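Local coordinates for conserved hypothetical protein (Agrobacterium tumefaciens, PDB 2FEX) that is of unknown function but belongs to the DJ-1/PfpI family, within the class I glutamine amidotransferase-like clan, at residues 56-70 against 86-100. Sequence-based numbering, arbitrary orientation. Where two conformers were deposited one is given.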
# COMPACT_ATOMS: atom_id res chain seq x y z
N TYR A 56 -0.77 19.58 -8.83
CA TYR A 56 0.55 19.42 -9.47
C TYR A 56 1.17 20.81 -9.76
O TYR A 56 2.37 20.98 -9.58
CB TYR A 56 0.41 18.71 -10.81
CG TYR A 56 0.23 17.20 -10.75
CD1 TYR A 56 -0.19 16.55 -9.57
CD2 TYR A 56 0.37 16.44 -11.95
CE1 TYR A 56 -0.39 15.14 -9.58
CE2 TYR A 56 0.17 15.07 -11.98
CZ TYR A 56 -0.22 14.42 -10.82
OH TYR A 56 -0.42 13.07 -10.82
N ASP A 57 0.33 21.77 -10.19
CA ASP A 57 0.90 23.02 -10.65
C ASP A 57 1.40 23.87 -9.46
O ASP A 57 2.13 24.83 -9.67
CB ASP A 57 -0.15 23.79 -11.44
CG ASP A 57 -1.41 24.03 -10.63
OD1 ASP A 57 -2.22 23.09 -10.47
OD2 ASP A 57 -1.55 25.13 -10.08
N ALA A 58 1.04 23.49 -8.23
CA ALA A 58 1.54 24.20 -7.07
C ALA A 58 2.80 23.57 -6.47
O ALA A 58 3.36 24.11 -5.48
CB ALA A 58 0.45 24.28 -5.97
N LEU A 59 3.25 22.44 -7.01
CA LEU A 59 4.44 21.80 -6.45
C LEU A 59 5.68 22.60 -6.88
O LEU A 59 5.93 22.77 -8.10
CB LEU A 59 4.54 20.36 -6.97
CG LEU A 59 3.40 19.43 -6.53
CD1 LEU A 59 3.60 18.07 -7.19
CD2 LEU A 59 3.45 19.25 -4.95
N ASP A 60 6.46 23.08 -5.91
CA ASP A 60 7.60 23.93 -6.22
C ASP A 60 8.87 23.22 -5.70
O ASP A 60 9.00 22.95 -4.50
CB ASP A 60 7.39 25.28 -5.55
CG ASP A 60 8.41 26.29 -5.95
OD1 ASP A 60 9.53 25.85 -6.33
OD2 ASP A 60 8.11 27.51 -5.83
N PRO A 61 9.78 22.89 -6.62
CA PRO A 61 10.99 22.14 -6.21
C PRO A 61 11.93 22.96 -5.31
O PRO A 61 12.84 22.40 -4.70
CB PRO A 61 11.64 21.74 -7.55
CG PRO A 61 11.25 22.93 -8.46
CD PRO A 61 9.79 23.17 -8.06
N VAL A 62 11.73 24.28 -5.18
CA VAL A 62 12.54 25.06 -4.24
C VAL A 62 12.39 24.45 -2.84
O VAL A 62 13.36 24.41 -2.08
CB VAL A 62 12.15 26.57 -4.30
CG1 VAL A 62 12.79 27.38 -3.17
CG2 VAL A 62 12.53 27.12 -5.65
N ASP A 63 11.19 23.93 -2.53
CA ASP A 63 10.72 23.53 -1.23
C ASP A 63 10.58 21.99 -1.08
O ASP A 63 10.30 21.47 -0.01
CB ASP A 63 9.36 24.23 -1.04
CG ASP A 63 9.44 25.75 -1.25
OD1 ASP A 63 10.51 26.35 -0.95
OD2 ASP A 63 8.45 26.34 -1.75
N ILE A 64 10.72 21.28 -2.19
CA ILE A 64 10.39 19.83 -2.19
C ILE A 64 11.61 19.08 -2.73
O ILE A 64 12.09 19.38 -3.80
CB ILE A 64 9.16 19.55 -3.02
CG1 ILE A 64 7.93 20.30 -2.41
CG2 ILE A 64 8.97 18.00 -3.23
CD1 ILE A 64 6.70 20.20 -3.29
N ASP A 65 12.09 18.12 -1.94
CA ASP A 65 13.31 17.37 -2.24
C ASP A 65 13.17 16.26 -3.32
O ASP A 65 14.15 15.86 -3.93
CB ASP A 65 13.83 16.77 -0.94
CG ASP A 65 14.15 17.84 0.08
OD1 ASP A 65 15.21 18.48 -0.10
OD2 ASP A 65 13.32 18.12 0.96
N ALA A 66 11.95 15.74 -3.49
CA ALA A 66 11.75 14.59 -4.39
C ALA A 66 10.33 14.58 -4.89
O ALA A 66 9.41 15.00 -4.17
CB ALA A 66 12.08 13.29 -3.64
N LEU A 67 10.17 14.13 -6.13
CA LEU A 67 8.85 13.95 -6.75
C LEU A 67 8.69 12.46 -7.04
O LEU A 67 9.49 11.84 -7.77
CB LEU A 67 8.82 14.71 -8.07
CG LEU A 67 7.61 14.45 -8.95
CD1 LEU A 67 6.36 15.02 -8.21
CD2 LEU A 67 7.80 15.14 -10.33
N VAL A 68 7.67 11.87 -6.45
CA VAL A 68 7.47 10.40 -6.53
C VAL A 68 6.13 10.17 -7.19
O VAL A 68 5.11 10.72 -6.74
CB VAL A 68 7.46 9.76 -5.13
CG1 VAL A 68 7.09 8.27 -5.21
CG2 VAL A 68 8.85 9.94 -4.48
N ILE A 69 6.15 9.41 -8.29
CA ILE A 69 4.94 9.23 -9.11
C ILE A 69 4.52 7.74 -9.10
O ILE A 69 5.18 6.91 -9.75
CB ILE A 69 5.14 9.77 -10.55
CG1 ILE A 69 5.78 11.15 -10.53
CG2 ILE A 69 3.81 9.72 -11.29
CD1 ILE A 69 6.12 11.62 -11.96
N PRO A 70 3.45 7.38 -8.35
CA PRO A 70 2.98 5.98 -8.41
C PRO A 70 2.29 5.69 -9.76
O PRO A 70 1.76 6.62 -10.45
CB PRO A 70 1.90 5.87 -7.30
CG PRO A 70 1.40 7.37 -7.17
CD PRO A 70 2.68 8.23 -7.42
N LEU A 86 5.98 19.36 -15.05
CA LEU A 86 6.25 19.03 -13.64
C LEU A 86 7.61 18.33 -13.52
O LEU A 86 8.46 18.72 -12.70
CB LEU A 86 5.14 18.11 -13.13
CG LEU A 86 5.29 17.66 -11.69
CD1 LEU A 86 5.33 18.84 -10.67
CD2 LEU A 86 4.19 16.73 -11.27
N VAL A 87 7.85 17.33 -14.36
CA VAL A 87 9.11 16.60 -14.26
C VAL A 87 10.30 17.52 -14.56
O VAL A 87 11.30 17.51 -13.83
CB VAL A 87 9.07 15.37 -15.15
CG1 VAL A 87 10.46 14.74 -15.33
CG2 VAL A 87 8.11 14.36 -14.56
N LYS A 88 10.17 18.30 -15.63
CA LYS A 88 11.25 19.26 -16.02
C LYS A 88 11.53 20.26 -14.88
O LYS A 88 12.69 20.54 -14.59
CB LYS A 88 10.94 19.95 -17.34
CG LYS A 88 12.06 20.92 -17.81
CD LYS A 88 11.82 21.40 -19.21
CE LYS A 88 12.85 22.45 -19.67
NZ LYS A 88 14.26 22.23 -19.19
N ARG A 89 10.48 20.80 -14.27
CA ARG A 89 10.61 21.72 -13.13
C ARG A 89 11.51 21.11 -12.05
O ARG A 89 12.41 21.76 -11.55
CB ARG A 89 9.21 22.08 -12.57
CG ARG A 89 9.13 23.12 -11.44
CD ARG A 89 7.66 23.47 -10.97
NE ARG A 89 6.66 23.28 -12.03
CZ ARG A 89 5.45 22.77 -11.84
NH1 ARG A 89 5.05 22.41 -10.65
NH2 ARG A 89 4.63 22.62 -12.86
N PHE A 90 11.23 19.87 -11.69
CA PHE A 90 12.00 19.15 -10.66
C PHE A 90 13.42 18.79 -11.10
O PHE A 90 14.40 19.00 -10.35
CB PHE A 90 11.19 17.94 -10.16
CG PHE A 90 10.22 18.33 -9.09
CD1 PHE A 90 9.06 19.04 -9.42
CD2 PHE A 90 10.56 18.12 -7.73
CE1 PHE A 90 8.17 19.46 -8.37
CE2 PHE A 90 9.73 18.51 -6.69
CZ PHE A 90 8.52 19.21 -7.00
N ARG A 91 13.54 18.25 -12.32
CA ARG A 91 14.86 17.85 -12.85
C ARG A 91 15.79 19.04 -12.97
O ARG A 91 17.02 18.94 -12.72
CB ARG A 91 14.74 17.14 -14.20
CG ARG A 91 14.16 15.77 -14.04
CD ARG A 91 15.24 14.85 -13.52
NE ARG A 91 16.22 14.63 -14.59
CZ ARG A 91 17.41 14.06 -14.45
NH1 ARG A 91 17.84 13.68 -13.24
NH2 ARG A 91 18.16 13.89 -15.53
N ASP A 92 15.23 20.18 -13.38
CA ASP A 92 16.07 21.38 -13.58
C ASP A 92 16.64 21.88 -12.24
O ASP A 92 17.64 22.57 -12.25
CB ASP A 92 15.30 22.51 -14.29
CG ASP A 92 15.14 22.27 -15.78
OD1 ASP A 92 15.73 21.30 -16.33
OD2 ASP A 92 14.39 23.06 -16.41
N ARG A 93 16.01 21.52 -11.12
CA ARG A 93 16.43 21.88 -9.77
C ARG A 93 17.26 20.75 -9.16
O ARG A 93 17.54 20.76 -7.96
CB ARG A 93 15.17 22.20 -8.92
CG ARG A 93 15.37 22.55 -7.44
CD ARG A 93 16.14 23.87 -7.18
NE ARG A 93 16.60 23.95 -5.78
CZ ARG A 93 17.52 23.13 -5.25
NH1 ARG A 93 18.06 22.17 -5.96
NH2 ARG A 93 17.89 23.26 -3.98
N ASP A 94 17.61 19.76 -9.99
CA ASP A 94 18.37 18.59 -9.54
C ASP A 94 17.68 17.87 -8.39
O ASP A 94 18.35 17.34 -7.47
CB ASP A 94 19.82 19.01 -9.14
CG ASP A 94 20.67 19.41 -10.37
OD1 ASP A 94 20.55 18.75 -11.44
OD2 ASP A 94 21.50 20.36 -10.25
N ARG A 95 16.33 17.83 -8.42
CA ARG A 95 15.62 17.03 -7.45
C ARG A 95 15.39 15.61 -7.98
O ARG A 95 15.09 15.41 -9.18
CB ARG A 95 14.22 17.61 -7.13
CG ARG A 95 14.23 19.03 -6.62
CD ARG A 95 15.12 19.15 -5.39
NE ARG A 95 14.83 20.40 -4.73
CZ ARG A 95 15.50 20.82 -3.67
NH1 ARG A 95 16.54 20.10 -3.19
NH2 ARG A 95 15.17 21.98 -3.11
N LEU A 96 15.44 14.66 -7.06
CA LEU A 96 15.08 13.26 -7.35
C LEU A 96 13.71 13.18 -8.02
O LEU A 96 12.76 13.81 -7.52
CB LEU A 96 14.99 12.49 -6.02
CG LEU A 96 14.46 11.06 -6.06
CD1 LEU A 96 15.41 10.24 -6.98
CD2 LEU A 96 14.46 10.48 -4.63
N VAL A 97 13.60 12.42 -9.10
CA VAL A 97 12.27 12.12 -9.70
C VAL A 97 12.15 10.58 -9.71
O VAL A 97 13.10 9.93 -10.14
CB VAL A 97 12.12 12.69 -11.12
CG1 VAL A 97 10.83 12.19 -11.75
CG2 VAL A 97 12.08 14.22 -11.00
N ALA A 98 11.05 10.01 -9.20
CA ALA A 98 10.96 8.53 -9.05
C ALA A 98 9.62 8.16 -9.66
O ALA A 98 8.58 8.83 -9.38
CB ALA A 98 10.96 8.12 -7.59
N GLY A 99 9.61 7.09 -10.45
CA GLY A 99 8.36 6.61 -11.05
C GLY A 99 8.34 5.10 -11.04
O GLY A 99 9.36 4.47 -11.32
N ILE A 100 7.17 4.56 -10.69
CA ILE A 100 7.00 3.10 -10.61
C ILE A 100 5.86 2.64 -11.55
O ILE A 100 4.82 3.38 -11.79
CB ILE A 100 6.79 2.69 -9.13
CG1 ILE A 100 6.52 1.18 -9.02
CG2 ILE A 100 5.59 3.51 -8.52
CD1 ILE A 100 6.73 0.66 -7.54
O HOH W 1 16.72 15.28 -4.42
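Strands 66-69 and 96-100 run parallel, their short axes 4.7 Å apart, and helix 86-92 runs back roughly antiparallel, at 147° to strand 66-69, over the face that carries L67 and I69: a right-handed beta-alpha-beta crossover. L67 N donates to L96 O, A98 N to L67 O, I69 N to A98 O and I100 N to I69 O, the alternating ladder of parallel strands. From helix 86-92 the F90 ring inserts between P61 of the loop and L67 of the strand. P61 CB sits centrally over one face of the F90 ring, 3.8 Å from the centroid, and L67 CB covers the opposite face nearer the rim, both CH-pi contacts, while I64 CG2 meets the edge at CE2 (3.6 Å). L67, its CG turned away from the backbone N (chi1 171°), reaches L86 CG with CD2 at 3.8 Å. Two arginines tie down loop carbonyls. R89, bent at chi3, gives NH1 to L59 O (2.7 Å) and Y56 O (3.2 Å), both close to its guanidinium plane, and lays CG across P61 CD. R95 grips P61 O side-on, NE at 2.8 Å and NH2 at 2.9 Å; its link to D65 OD1 is long and purely electrostatic, and D65 OD2 is hydrogen-bonded to R3 N. Strand 96-100 leads at G99 into a GxCxA sequence consistent with the nucleophile elbow of DJ-1/PfpI relatives. Strand 3-7 flanks strand 66-69 in the central sheet; helix 102-109 packs on I69, V87 and V97, and helix 158-168 covers V68 and A98 on the other face.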